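Long-range contacts in uncharacterized protein, DUF633, LMOf2365_1472 (Listeria monocytogenes str. 4b F2365, PDB 3GNL), which probably acts as a tRNA (adenine(22)-N(1))-methyltransferase with a Rossmann-like fold, although its function has not been characterised directly: residues Trp200-Ile204 / Leu224-Ile228; Leu115-Leu121 / Trp135-Trp141; Ser9-Lys14 / Ala147-Glu151; Val54-Phe58 / Asp75-Gly79. All blocks are in the same frame, centred on the assembly; numbering follows the deposited sequence.

Contact 1: Trp200-Ile204 / Leu224-Ile228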
loop_
_atom_site.group_PDB
_atom_site.type_symbol
_atom_site.label_atom_id
_atom_site.label_comp_id
_atom_site.label_asym_id
_atom_site.label_seq_id
_atom_site.Cartn_x
_atom_site.Cartn_y
_atom_site.Cartn_z
ATOM N N TRP A 200 -13.381 -6.343 18.004
ATOM C CA TRP A 200 -14.738 -6.353 17.467
ATOM C C TRP A 200 -15.726 -7.108 18.381
ATOM O O TRP A 200 -16.829 -6.593 18.593
ATOM C CB TRP A 200 -14.704 -6.999 16.070
ATOM C CG TRP A 200 -13.941 -6.164 15.054
ATOM C CD1 TRP A 200 -13.835 -4.797 15.006
ATOM C CD2 TRP A 200 -13.230 -6.681 13.914
ATOM N NE1 TRP A 200 -13.043 -4.426 13.896
ATOM C CE2 TRP A 200 -12.662 -5.570 13.245
ATOM C CE3 TRP A 200 -12.990 -7.983 13.430
ATOM C CZ2 TRP A 200 -11.880 -5.721 12.080
ATOM C CZ3 TRP A 200 -12.162 -8.124 12.270
ATOM C CH2 TRP A 200 -11.626 -6.995 11.651
ATOM N N GLN A 201 -15.324 -8.251 18.951
ATOM C CA GLN A 201 -16.188 -9.018 19.874
ATOM C C GLN A 201 -16.429 -8.180 21.094
ATOM O O GLN A 201 -17.569 -8.143 21.593
ATOM C CB GLN A 201 -15.523 -10.320 20.319
ATOM C CG GLN A 201 -15.244 -11.288 19.188
ATOM C CD GLN A 201 -14.352 -12.473 19.569
ATOM O OE1 GLN A 201 -13.766 -12.537 20.667
ATOM N NE2 GLN A 201 -14.230 -13.417 18.643
ATOM N N ASN A 202 -15.390 -7.490 21.562
ATOM C CA ASN A 202 -15.593 -6.650 22.744
ATOM C C ASN A 202 -16.577 -5.516 22.476
ATOM O O ASN A 202 -17.395 -5.161 23.345
ATOM C CB ASN A 202 -14.266 -6.103 23.275
ATOM C CG ASN A 202 -13.337 -7.194 23.827
ATOM O OD1 ASN A 202 -13.766 -8.294 24.137
ATOM N ND2 ASN A 202 -12.068 -6.854 23.964
ATOM N N ILE A 203 -16.524 -4.936 21.271
ATOM C CA ILE A 203 -17.406 -3.840 20.932
ATOM C C ILE A 203 -18.831 -4.371 20.913
ATOM O O ILE A 203 -19.738 -3.685 21.379
ATOM C CB ILE A 203 -17.062 -3.202 19.566
ATOM C CG1 ILE A 203 -15.687 -2.527 19.653
ATOM C CG2 ILE A 203 -18.121 -2.137 19.135
ATOM C CD1 ILE A 203 -15.170 -2.151 18.266
ATOM N N ILE A 204 -19.049 -5.526 20.302
ATOM C CA ILE A 204 -20.418 -6.080 20.314
ATOM C C ILE A 204 -20.973 -6.198 21.722
ATOM O O ILE A 204 -22.135 -5.804 21.951
ATOM C CB ILE A 204 -20.486 -7.444 19.623
ATOM C CG1 ILE A 204 -20.284 -7.237 18.122
ATOM C CG2 ILE A 204 -21.863 -8.092 19.842
ATOM C CD1 ILE A 204 -20.049 -8.499 17.385
ATOM N N LEU A 224 -19.926 -5.990 12.533
ATOM C CA LEU A 224 -18.863 -6.568 13.353
ATOM C C LEU A 224 -18.925 -8.101 13.362
ATOM O O LEU A 224 -17.884 -8.790 13.317
ATOM C CB LEU A 224 -18.939 -6.017 14.785
ATOM C CG LEU A 224 -18.624 -4.535 14.917
ATOM C CD1 LEU A 224 -19.131 -4.057 16.284
ATOM C CD2 LEU A 224 -17.135 -4.262 14.774
ATOM N N GLU A 225 -20.133 -8.681 13.436
ATOM C CA GLU A 225 -20.262 -10.147 13.351
ATOM C C GLU A 225 -19.678 -10.705 12.045
ATOM O O GLU A 225 -19.033 -11.750 12.071
ATOM C CB GLU A 225 -21.716 -10.614 13.513
ATOM C CG GLU A 225 -22.233 -10.453 14.955
ATOM C CD GLU A 225 -23.756 -10.617 15.069
ATOM O OE1 GLU A 225 -24.477 -10.417 14.068
ATOM O OE2 GLU A 225 -24.214 -10.926 16.185
ATOM N N HIS A 226 -19.915 -9.984 10.958
ATOM C CA HIS A 226 -19.429 -10.375 9.618
ATOM C C HIS A 226 -17.902 -10.357 9.595
ATOM O O HIS A 226 -17.257 -11.306 9.109
ATOM C CB HIS A 226 -19.971 -9.417 8.542
ATOM C CG HIS A 226 -19.496 -9.710 7.142
ATOM N ND1 HIS A 226 -19.636 -10.947 6.538
ATOM C CD2 HIS A 226 -18.944 -8.898 6.201
ATOM C CE1 HIS A 226 -19.160 -10.894 5.301
ATOM N NE2 HIS A 226 -18.739 -9.661 5.071
ATOM N N LYS A 227 -17.328 -9.288 10.142
ATOM C CA LYS A 227 -15.884 -9.204 10.193
ATOM C C LYS A 227 -15.251 -10.281 11.064
ATOM O O LYS A 227 -14.248 -10.891 10.691
ATOM C CB LYS A 227 -15.413 -7.825 10.652
ATOM C CG LYS A 227 -15.791 -6.640 9.737
ATOM C CD LYS A 227 -15.118 -5.406 10.337
ATOM C CE LYS A 227 -15.899 -4.161 10.128
ATOM N NZ LYS A 227 -15.261 -3.294 9.134
ATOM N N ILE A 228 -15.841 -10.548 12.225
ATOM C CA ILE A 228 -15.327 -11.613 13.085
ATOM C C ILE A 228 -15.404 -12.984 12.361
ATOM O O ILE A 228 -14.480 -13.777 12.434
ATOM C CB ILE A 228 -16.130 -11.666 14.461
ATOM C CG1 ILE A 228 -15.888 -10.410 15.299
ATOM C CG2 ILE A 228 -15.851 -12.926 15.239
ATOM C CD1 ILE A 228 -17.047 -10.200 16.293
#
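L224 meets helix 187-208 first and most directly. Its CA lies 5.8 Å from the CA of W200, the nearest backbone pair, and its side chain touches three others: L224 CD2 comes within 3.4 Å of W200 CD1, L224 CD1 within 3.6 Å of I203 CG2, and L224 CB within 3.8 Å of I204 CD1. E225 starts out pointing away, yet its aliphatic part returns, with CG 3.8 Å from I204 CD1. K227 supplies a CH-pi contact: its CB sits 3.8 Å from the centroid of the six-membered ring of W200, 18° off the ring normal, while the rest of the chain runs on away from helix 187-208. I228 then closes the row, its CG1 3.7 Å from W200 CB and its CD1 3.6 Å from I204 CD1. F176 of helix 172-177 also touches the W200 side chain. Contacts recurring at L224, K227 and I228 follow the 3-4 spacing of one helical face. With local axes 9.6 Å apart at 153°, this is the packing of an antiparallel two-helix hairpin, consistent with the C-terminal coiled-coil extension of this methyltransferase family.

Contact 2: Leu115-Leu121 / Trp135-Trp141; sequences LAGVTKL and WSEQNNW
W141 lays its indole against L121: L121 CD1 stands 3.8 Å from the centroid of the six-membered ring, 16° off its normal, a CH-pi contact, and L121 CG is 3.5 Å from W141 CZ3. The rotamers that set this up are chi1 -71° with chi2 66° for W141 and m,t for L121. V118 touches the far end of the same ring, with V118 O 3.7 Å and V118 CG1 4.3 Å from W141 CH2. W135, chi1 t and chi2 90°, extends the apolar patch. Its CH2 is 3.6 Å from L121 CD1, and its CZ2 is 3.9 Å from L115 CD1, which meets the indole at its edge. In the Rossmann-like sheet, as in class I methyltransferases, strands are flanked by helices; here the start of strand 120-125 and the turn before it are covered by W135 of helix 129-139 and by W141, at the start of strand 141-151. The closest CA pairs are L121-W141 at 9.1 Å and L115-N139 at 11.2 Å. From L115 to V118 runs a type II turn, V118 N to L115 O 3.1 Å, with G117 at phi 80°; K120 and L121 are extended. The helix finishes in a Schellman motif, N140 at phi/psi 52/52° and W141 N bonded to S136 O at 3.0 Å, which turns the chain into the next strand. S136 OG also donates to W141 O at 2.7 Å.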
loop_
_atom_site.group_PDB
_atom_site.type_symbol
_atom_site.label_atom_id
_atom_site.label_comp_id
_atom_site.label_asym_id
_atom_site.label_seq_id
_atom_site.Cartn_x
_atom_site.Cartn_y
_atom_site.Cartn_z
ATOM N N LEU A 115 -1.103 5.511 -15.915
ATOM C CA LEU A 115 -0.775 4.101 -15.786
ATOM C C LEU A 115 -0.397 3.437 -17.123
ATOM O O LEU A 115 0.029 2.303 -17.143
ATOM C CB LEU A 115 -1.919 3.331 -15.111
ATOM C CG LEU A 115 -2.236 3.747 -13.679
ATOM C CD1 LEU A 115 -3.513 3.044 -13.204
ATOM C CD2 LEU A 115 -1.036 3.429 -12.806
ATOM N N ALA A 116 -0.551 4.173 -18.222
ATOM C CA ALA A 116 -0.137 3.708 -19.558
ATOM C C ALA A 116 1.325 3.232 -19.558
ATOM O O ALA A 116 2.233 3.977 -19.184
ATOM C CB ALA A 116 -0.345 4.818 -20.586
ATOM N N GLY A 117 1.534 1.982 -19.933
ATOM C CA GLY A 117 2.855 1.416 -19.991
ATOM C C GLY A 117 3.497 0.945 -18.696
ATOM O O GLY A 117 4.495 0.226 -18.731
ATOM N N VAL A 118 2.889 1.307 -17.550
ATOM C CA VAL A 118 3.385 0.861 -16.232
ATOM C C VAL A 118 3.113 -0.635 -16.023
ATOM O O VAL A 118 1.988 -1.102 -16.306
ATOM C CB VAL A 118 2.750 1.698 -15.091
ATOM C CG1 VAL A 118 3.199 1.173 -13.736
ATOM C CG2 VAL A 118 3.129 3.168 -15.239
ATOM N N THR A 119 4.105 -1.377 -15.542
ATOM C CA THR A 119 3.968 -2.838 -15.388
ATOM C C THR A 119 4.021 -3.351 -13.924
ATOM O O THR A 119 3.923 -4.566 -13.647
ATOM C CB THR A 119 5.019 -3.599 -16.227
ATOM O OG1 THR A 119 6.333 -3.087 -15.946
ATOM C CG2 THR A 119 4.743 -3.444 -17.739
ATOM N N LYS A 120 4.233 -2.429 -12.985
ATOM C CA LYS A 120 4.329 -2.836 -11.583
ATOM C C LYS A 120 3.888 -1.696 -10.698
ATOM O O LYS A 120 4.281 -0.541 -10.908
ATOM C CB LYS A 120 5.728 -3.317 -11.237
ATOM C CG LYS A 120 5.920 -3.837 -9.787
ATOM C CD LYS A 120 7.119 -4.765 -9.569
ATOM C CE LYS A 120 8.427 -4.110 -10.028
ATOM N NZ LYS A 120 9.462 -5.120 -9.783
ATOM N N LEU A 121 3.024 -1.993 -9.715
ATOM C CA LEU A 121 2.700 -1.021 -8.656
ATOM C C LEU A 121 3.135 -1.664 -7.363
ATOM O O LEU A 121 2.903 -2.853 -7.127
ATOM C CB LEU A 121 1.188 -0.704 -8.550
ATOM C CG LEU A 121 0.459 -0.222 -9.793
ATOM C CD1 LEU A 121 -1.088 -0.171 -9.615
ATOM C CD2 LEU A 121 0.996 1.148 -10.172
ATOM N N TRP A 135 -9.836 -2.123 -5.820
ATOM C CA TRP A 135 -9.380 -1.443 -7.022
ATOM C C TRP A 135 -8.727 -2.452 -7.954
ATOM O O TRP A 135 -8.935 -2.399 -9.173
ATOM C CB TRP A 135 -8.403 -0.335 -6.622
ATOM C CG TRP A 135 -7.856 0.422 -7.845
ATOM C CD1 TRP A 135 -8.385 1.521 -8.424
ATOM C CD2 TRP A 135 -6.686 0.077 -8.578
ATOM N NE1 TRP A 135 -7.614 1.889 -9.511
ATOM C CE2 TRP A 135 -6.585 0.998 -9.649
ATOM C CE3 TRP A 135 -5.746 -0.954 -8.471
ATOM C CZ2 TRP A 135 -5.526 0.945 -10.596
ATOM C CZ3 TRP A 135 -4.696 -1.007 -9.402
ATOM C CH2 TRP A 135 -4.607 -0.049 -10.447
ATOM N N SER A 136 -7.914 -3.350 -7.422
ATOM C CA SER A 136 -7.221 -4.342 -8.244
ATOM C C SER A 136 -8.220 -5.198 -9.025
ATOM O O SER A 136 -8.040 -5.443 -10.221
ATOM C CB SER A 136 -6.293 -5.162 -7.332
ATOM O OG SER A 136 -6.366 -6.554 -7.531
ATOM N N GLU A 137 -9.293 -5.618 -8.370
ATOM C CA GLU A 137 -10.334 -6.368 -9.031
ATOM C C GLU A 137 -11.060 -5.515 -10.078
ATOM O O GLU A 137 -11.244 -6.018 -11.202
ATOM C CB GLU A 137 -11.341 -6.815 -7.962
ATOM C CG GLU A 137 -12.551 -7.531 -8.511
ATOM C CD GLU A 137 -13.337 -8.178 -7.401
ATOM O OE1 GLU A 137 -14.253 -7.477 -6.872
ATOM O OE2 GLU A 137 -13.112 -9.370 -7.091
ATOM N N GLN A 138 -11.472 -4.288 -9.752
ATOM C CA GLN A 138 -12.210 -3.407 -10.700
ATOM C C GLN A 138 -11.389 -3.048 -11.918
ATOM O O GLN A 138 -11.943 -2.842 -12.996
ATOM C CB GLN A 138 -12.706 -2.117 -10.070
ATOM C CG GLN A 138 -13.857 -2.285 -9.111
ATOM C CD GLN A 138 -14.140 -1.006 -8.366
ATOM O OE1 GLN A 138 -13.452 0.018 -8.577
ATOM N NE2 GLN A 138 -15.137 -1.031 -7.477
ATOM N N ASN A 139 -10.072 -2.981 -11.752
ATOM C CA ASN A 139 -9.237 -2.562 -12.881
ATOM C C ASN A 139 -8.366 -3.669 -13.480
ATOM O O ASN A 139 -7.504 -3.400 -14.315
ATOM C CB ASN A 139 -8.418 -1.358 -12.447
ATOM C CG ASN A 139 -9.288 -0.161 -12.178
ATOM O OD1 ASN A 139 -9.594 0.592 -13.096
ATOM N ND2 ASN A 139 -9.721 0.032 -10.909
ATOM N N ASN A 140 -8.591 -4.919 -13.078
ATOM C CA ASN A 140 -7.800 -6.050 -13.565
ATOM C C ASN A 140 -6.289 -5.887 -13.438
ATOM O O ASN A 140 -5.537 -6.097 -14.395
ATOM C CB ASN A 140 -8.190 -6.466 -15.006
ATOM C CG ASN A 140 -9.586 -7.109 -15.077
ATOM O OD1 ASN A 140 -10.128 -7.561 -14.079
ATOM N ND2 ASN A 140 -10.157 -7.154 -16.269
ATOM N N TRP A 141 -5.856 -5.543 -12.225
ATOM C CA TRP A 141 -4.471 -5.712 -11.825
ATOM C C TRP A 141 -4.332 -6.904 -10.886
ATOM O O TRP A 141 -5.008 -6.954 -9.824
ATOM C CB TRP A 141 -3.914 -4.456 -11.140
ATOM C CG TRP A 141 -3.706 -3.280 -12.090
ATOM C CD1 TRP A 141 -4.647 -2.595 -12.746
ATOM C CD2 TRP A 141 -2.444 -2.673 -12.432
ATOM N NE1 TRP A 141 -4.072 -1.595 -13.530
ATOM C CE2 TRP A 141 -2.718 -1.643 -13.348
ATOM C CE3 TRP A 141 -1.117 -2.950 -12.097
ATOM C CZ2 TRP A 141 -1.696 -0.833 -13.892
ATOM C CZ3 TRP A 141 -0.091 -2.151 -12.659
ATOM C CH2 TRP A 141 -0.401 -1.110 -13.536
#

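Contact 3: Ser9-Lys14 / Ala147-Glu151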
loop_
_atom_site.group_PDB
_atom_site.type_symbol
_atom_site.label_atom_id
_atom_site.label_comp_id
_atom_site.label_asym_id
_atom_site.label_seq_id
_atom_site.Cartn_x
_atom_site.Cartn_y
_atom_site.Cartn_z
ATOM N N SER A 9 14.172 2.541 6.714
ATOM C CA SER A 9 13.311 1.839 7.652
ATOM C C SER A 9 12.990 0.429 7.117
ATOM O O SER A 9 13.083 0.192 5.903
ATOM C CB SER A 9 11.988 2.599 7.876
ATOM O OG SER A 9 11.204 2.602 6.694
ATOM N N LYS A 10 12.595 -0.481 8.006
ATOM C CA LYS A 10 12.236 -1.836 7.575
ATOM C C LYS A 10 11.062 -1.779 6.609
ATOM O O LYS A 10 10.969 -2.562 5.668
ATOM C CB LYS A 10 11.912 -2.739 8.770
ATOM C CG LYS A 10 13.110 -2.992 9.637
ATOM C CD LYS A 10 13.976 -4.106 9.040
ATOM C CE LYS A 10 14.967 -4.645 10.086
ATOM N NZ LYS A 10 16.163 -3.759 10.123
ATOM N N ARG A 11 10.150 -0.851 6.860
ATOM C CA ARG A 11 8.992 -0.646 5.976
ATOM C C ARG A 11 9.450 -0.265 4.565
ATOM O O ARG A 11 9.002 -0.863 3.555
ATOM C CB ARG A 11 8.067 0.431 6.574
ATOM C CG ARG A 11 6.837 0.762 5.739
ATOM C CD ARG A 11 6.053 1.883 6.397
ATOM N NE ARG A 11 6.844 3.110 6.414
ATOM C CZ ARG A 11 6.759 4.087 5.508
ATOM N NH1 ARG A 11 5.906 4.007 4.492
ATOM N NH2 ARG A 11 7.563 5.148 5.596
ATOM N N LEU A 12 10.293 0.758 4.471
ATOM C CA LEU A 12 10.737 1.196 3.149
ATOM C C LEU A 12 11.694 0.229 2.504
ATOM O O LEU A 12 11.685 0.124 1.285
ATOM C CB LEU A 12 11.301 2.626 3.177
ATOM C CG LEU A 12 10.233 3.695 3.420
ATOM C CD1 LEU A 12 10.989 5.033 3.618
ATOM C CD2 LEU A 12 9.189 3.783 2.312
ATOM N N GLU A 13 12.460 -0.512 3.301
ATOM C CA GLU A 13 13.348 -1.536 2.789
ATOM C C GLU A 13 12.498 -2.638 2.141
ATOM O O GLU A 13 12.820 -3.123 1.029
ATOM C CB GLU A 13 14.189 -2.111 3.916
ATOM C CG GLU A 13 15.162 -3.216 3.455
ATOM C CD GLU A 13 16.089 -3.660 4.564
ATOM O OE1 GLU A 13 15.605 -4.179 5.592
ATOM O OE2 GLU A 13 17.312 -3.465 4.427
ATOM N N LYS A 14 11.388 -2.980 2.785
ATOM C CA LYS A 14 10.531 -4.022 2.216
ATOM C C LYS A 14 9.922 -3.555 0.921
ATOM O O LYS A 14 9.869 -4.297 -0.046
ATOM C CB LYS A 14 9.486 -4.552 3.243
ATOM C CG LYS A 14 8.724 -5.798 2.745
ATOM C CD LYS A 14 9.724 -6.952 2.509
ATOM C CE LYS A 14 9.033 -8.280 2.400
ATOM N NZ LYS A 14 10.067 -9.337 2.129
ATOM N N ALA A 147 3.360 -8.469 1.567
ATOM C CA ALA A 147 4.101 -8.632 2.794
ATOM C C ALA A 147 3.346 -7.949 3.917
ATOM O O ALA A 147 2.611 -6.990 3.690
ATOM C CB ALA A 147 5.514 -8.072 2.695
ATOM N N ILE A 148 3.592 -8.437 5.118
ATOM C CA ILE A 148 3.056 -7.816 6.340
ATOM C C ILE A 148 4.199 -7.766 7.316
ATOM O O ILE A 148 4.935 -8.748 7.462
ATOM C CB ILE A 148 1.738 -8.515 6.881
ATOM C CG1 ILE A 148 1.042 -7.643 7.918
ATOM C CG2 ILE A 148 1.952 -9.958 7.280
ATOM C CD1 ILE A 148 -0.382 -8.087 8.269
ATOM N N LEU A 149 4.390 -6.606 7.948
ATOM C CA LEU A 149 5.496 -6.489 8.885
ATOM C C LEU A 149 5.078 -5.608 10.040
ATOM O O LEU A 149 4.059 -4.886 9.969
ATOM C CB LEU A 149 6.755 -5.964 8.182
ATOM C CG LEU A 149 6.697 -4.597 7.497
ATOM C CD1 LEU A 149 7.186 -3.417 8.365
ATOM C CD2 LEU A 149 7.522 -4.653 6.215
ATOM N N ARG A 150 5.845 -5.672 11.118
ATOM C CA ARG A 150 5.597 -4.792 12.258
ATOM C C ARG A 150 6.858 -3.946 12.475
ATOM O O ARG A 150 7.965 -4.467 12.506
ATOM C CB ARG A 150 5.213 -5.628 13.494
ATOM C CG ARG A 150 4.820 -4.786 14.735
ATOM C CD ARG A 150 4.095 -5.523 15.869
ATOM N NE ARG A 150 4.226 -6.981 15.850
ATOM C CZ ARG A 150 3.196 -7.816 15.690
ATOM N NH1 ARG A 150 3.387 -9.118 15.681
ATOM N NH2 ARG A 150 1.966 -7.342 15.554
ATOM N N GLU A 151 6.699 -2.638 12.560
ATOM C CA GLU A 151 7.816 -1.751 12.870
ATOM C C GLU A 151 7.303 -0.667 13.818
ATOM O O GLU A 151 6.248 -0.073 13.579
ATOM C CB GLU A 151 8.400 -1.122 11.584
ATOM C CG GLU A 151 9.608 -0.208 11.825
ATOM C CD GLU A 151 10.366 0.152 10.562
ATOM O OE1 GLU A 151 9.744 0.399 9.485
ATOM O OE2 GLU A 151 11.610 0.245 10.662
HETATM O O HOH W 1 8.263 2.732 8.950
#
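This is a helix-on-edge-strand contact with a carboxylate hydrogen-bonded to the first amides of the helix: the start of helix 10-16 packs along strand 141-151, the outermost strand at one side of the Rossmann-like sheet. The short axes pass 9.2 Å apart at 157°, so the two run nearly antiparallel, and the register pairs K10 with E151 (CA atoms 6.9 Å apart) and K14 with A147 (7.9 Å). At the helix start, E151 uses both carboxylate oxygens: K10 N donates to E151 OE2 and R11 N to E151 OE1, each at 2.9 Å with an N-H...O angle of 155°. S9, the N-cap residue, serves a further amide from within its own segment, L12 N to S9 OG at 3.0 Å. Three amides of the first turn are therefore satisfied by side chains. Further along, contact becomes apolar. L149 CD2 lies 3.6 Å from K14 CB, and K14 stretches its chain over the strand until its CE is 3.5 Å from A147 CB. The end of R11 leads away, NH1 bonding to Q124 on strand 120-125, while R11 NE is linked to E151 OE1 through a water, which accepts from R11 NE at 2.9 Å and donates to E151 OE1 at 2.8 Å.

Contact 4: Val54-Phe58 / Asp75-Gly79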
loop_
_atom_site.group_PDB
_atom_site.type_symbol
_atom_site.label_atom_id
_atom_site.label_comp_id
_atom_site.label_asym_id
_atom_site.label_seq_id
_atom_site.Cartn_x
_atom_site.Cartn_y
_atom_site.Cartn_z
ATOM N N VAL A 54 3.620 19.297 -1.554
ATOM C CA VAL A 54 3.808 20.585 -0.867
ATOM C C VAL A 54 5.285 20.920 -0.533
ATOM O O VAL A 54 6.159 20.043 -0.621
ATOM C CB VAL A 54 2.903 20.672 0.384
ATOM C CG1 VAL A 54 1.432 20.645 -0.048
ATOM C CG2 VAL A 54 3.222 19.543 1.375
ATOM N N ASP A 55 5.560 22.151 -0.100
ATOM C CA ASP A 55 6.951 22.660 0.042
ATOM C C ASP A 55 7.988 21.971 0.898
ATOM O O ASP A 55 9.126 21.751 0.410
ATOM C CB ASP A 55 6.950 24.178 0.352
ATOM C CG ASP A 55 6.739 24.997 -0.896
ATOM O OD1 ASP A 55 6.804 24.381 -1.960
ATOM O OD2 ASP A 55 6.522 26.238 -0.845
ATOM N N GLY A 56 7.651 21.700 2.150
ATOM C CA GLY A 56 8.556 21.092 3.108
ATOM C C GLY A 56 9.103 19.817 2.489
ATOM O O GLY A 56 10.293 19.729 2.224
ATOM N N PRO A 57 8.215 18.859 2.183
ATOM C CA PRO A 57 8.717 17.602 1.577
ATOM C C PRO A 57 9.345 17.740 0.180
ATOM O O PRO A 57 10.249 16.977 -0.199
ATOM C CB PRO A 57 7.471 16.729 1.538
ATOM C CG PRO A 57 6.601 17.258 2.694
ATOM C CD PRO A 57 6.796 18.755 2.568
ATOM N N PHE A 58 8.919 18.672 -0.638
ATOM C CA PHE A 58 9.535 18.852 -1.939
ATOM C C PHE A 58 10.998 19.279 -1.689
ATOM O O PHE A 58 11.929 18.679 -2.256
ATOM C CB PHE A 58 8.765 19.915 -2.758
ATOM C CG PHE A 58 9.406 20.275 -4.062
ATOM C CD1 PHE A 58 9.514 19.360 -5.077
ATOM C CD2 PHE A 58 9.842 21.585 -4.295
ATOM C CE1 PHE A 58 10.095 19.649 -6.283
ATOM C CE2 PHE A 58 10.436 21.915 -5.524
ATOM C CZ PHE A 58 10.575 20.939 -6.524
ATOM N N ASP A 75 14.664 12.835 -10.693
ATOM C CA ASP A 75 13.968 14.082 -10.866
ATOM C C ASP A 75 13.026 14.227 -9.684
ATOM O O ASP A 75 12.206 13.342 -9.416
ATOM C CB ASP A 75 13.118 14.079 -12.140
ATOM C CG ASP A 75 13.943 14.164 -13.448
ATOM O OD1 ASP A 75 15.146 14.554 -13.409
ATOM O OD2 ASP A 75 13.362 13.845 -14.525
ATOM N N VAL A 76 13.153 15.320 -8.963
ATOM C CA VAL A 76 12.190 15.643 -7.926
ATOM C C VAL A 76 11.195 16.613 -8.510
ATOM O O VAL A 76 11.568 17.675 -9.035
ATOM C CB VAL A 76 12.852 16.212 -6.669
ATOM C CG1 VAL A 76 11.809 16.484 -5.556
ATOM C CG2 VAL A 76 13.963 15.269 -6.193
ATOM N N ARG A 77 9.921 16.246 -8.434
ATOM C CA ARG A 77 8.869 17.037 -9.023
ATOM C C ARG A 77 7.718 17.343 -8.058
ATOM O O ARG A 77 7.299 16.475 -7.273
ATOM C CB ARG A 77 8.309 16.296 -10.218
ATOM C CG ARG A 77 9.340 16.093 -11.335
ATOM C CD ARG A 77 8.735 15.397 -12.534
ATOM N NE ARG A 77 9.766 14.902 -13.467
ATOM C CZ ARG A 77 9.515 14.189 -14.565
ATOM N NH1 ARG A 77 8.267 13.816 -14.890
ATOM N NH2 ARG A 77 10.523 13.787 -15.348
ATOM N N LYS A 78 7.223 18.577 -8.109
ATOM C CA LYS A 78 6.044 18.999 -7.346
ATOM C C LYS A 78 4.761 18.766 -8.148
ATOM O O LYS A 78 4.633 19.211 -9.296
ATOM C CB LYS A 78 6.170 20.459 -6.919
ATOM C CG LYS A 78 4.970 20.958 -6.096
ATOM C CD LYS A 78 5.385 21.660 -4.807
ATOM C CE LYS A 78 5.843 23.100 -5.044
ATOM N NZ LYS A 78 5.848 23.944 -3.797
ATOM N N GLY A 79 3.814 18.058 -7.532
ATOM C CA GLY A 79 2.553 17.750 -8.163
ATOM C C GLY A 79 1.669 16.916 -7.251
ATOM O O GLY A 79 2.157 16.237 -6.320
#
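V54, the N-cap residue of helix 55-67, turns its side chain away from strand 74-78; its carbonyl carbon nevertheless comes to 4.3 Å from K78 CD, and its O accepts from F58 N at 3.1 Å, closing the first helical turn. D55 likewise starts out away, but its carboxylate swings back to K78. The salt bridge modelled there, D55 OD1 to K78 NZ at 2.1 Å, is shorter than such a pair can be, so the positions of these two atoms are uncertain. F58 makes the main apolar contact. Its t rotamer (chi1 174°) sends the ring across the strand, with CE1 3.7 Å from V76 CG1 and 3.6 Å from K78 N; K78 CB lies over the ring face, 4.1 Å from the centroid and 17° off the normal, a CH-pi contact. In this way the first turn of the helix is set against strand 74-78, an outermost strand of the sheet, which with strand 45-52 and helix 55-67 makes a beta-alpha-beta unit. The chemistry implies a seam held chiefly by F58 packing on V76 and on K78 CB; an acid-base pairing of D55 with K78 is plausible in kind, but its geometry is not established.

In the fold
Contacts 2, 3 and 4 all reach the same seven-stranded mixed sheet, with strand order 3-2-1-4-5-7-6, the pattern of class I methyltransferases. Contact 4 involves one outermost strand, 74-78, and contact 3 the other, 141-151; contact 2 covers the start of strand 120-125, and its helix 129-139 leads straight into the strand of contact 3. Their centres lie 23 to 25 Å apart. Along the chain, residues 9-14 come first and pair with 147-151, so contacts 4 and then 2 fall within the intervening sequence. Contact 1 follows in helices 187-208 and 215-235, its centre 28 Å from that of contact 3 and 42 Å from contact 4. The helical hairpin is thus an extension projecting from the Rossmann-like body.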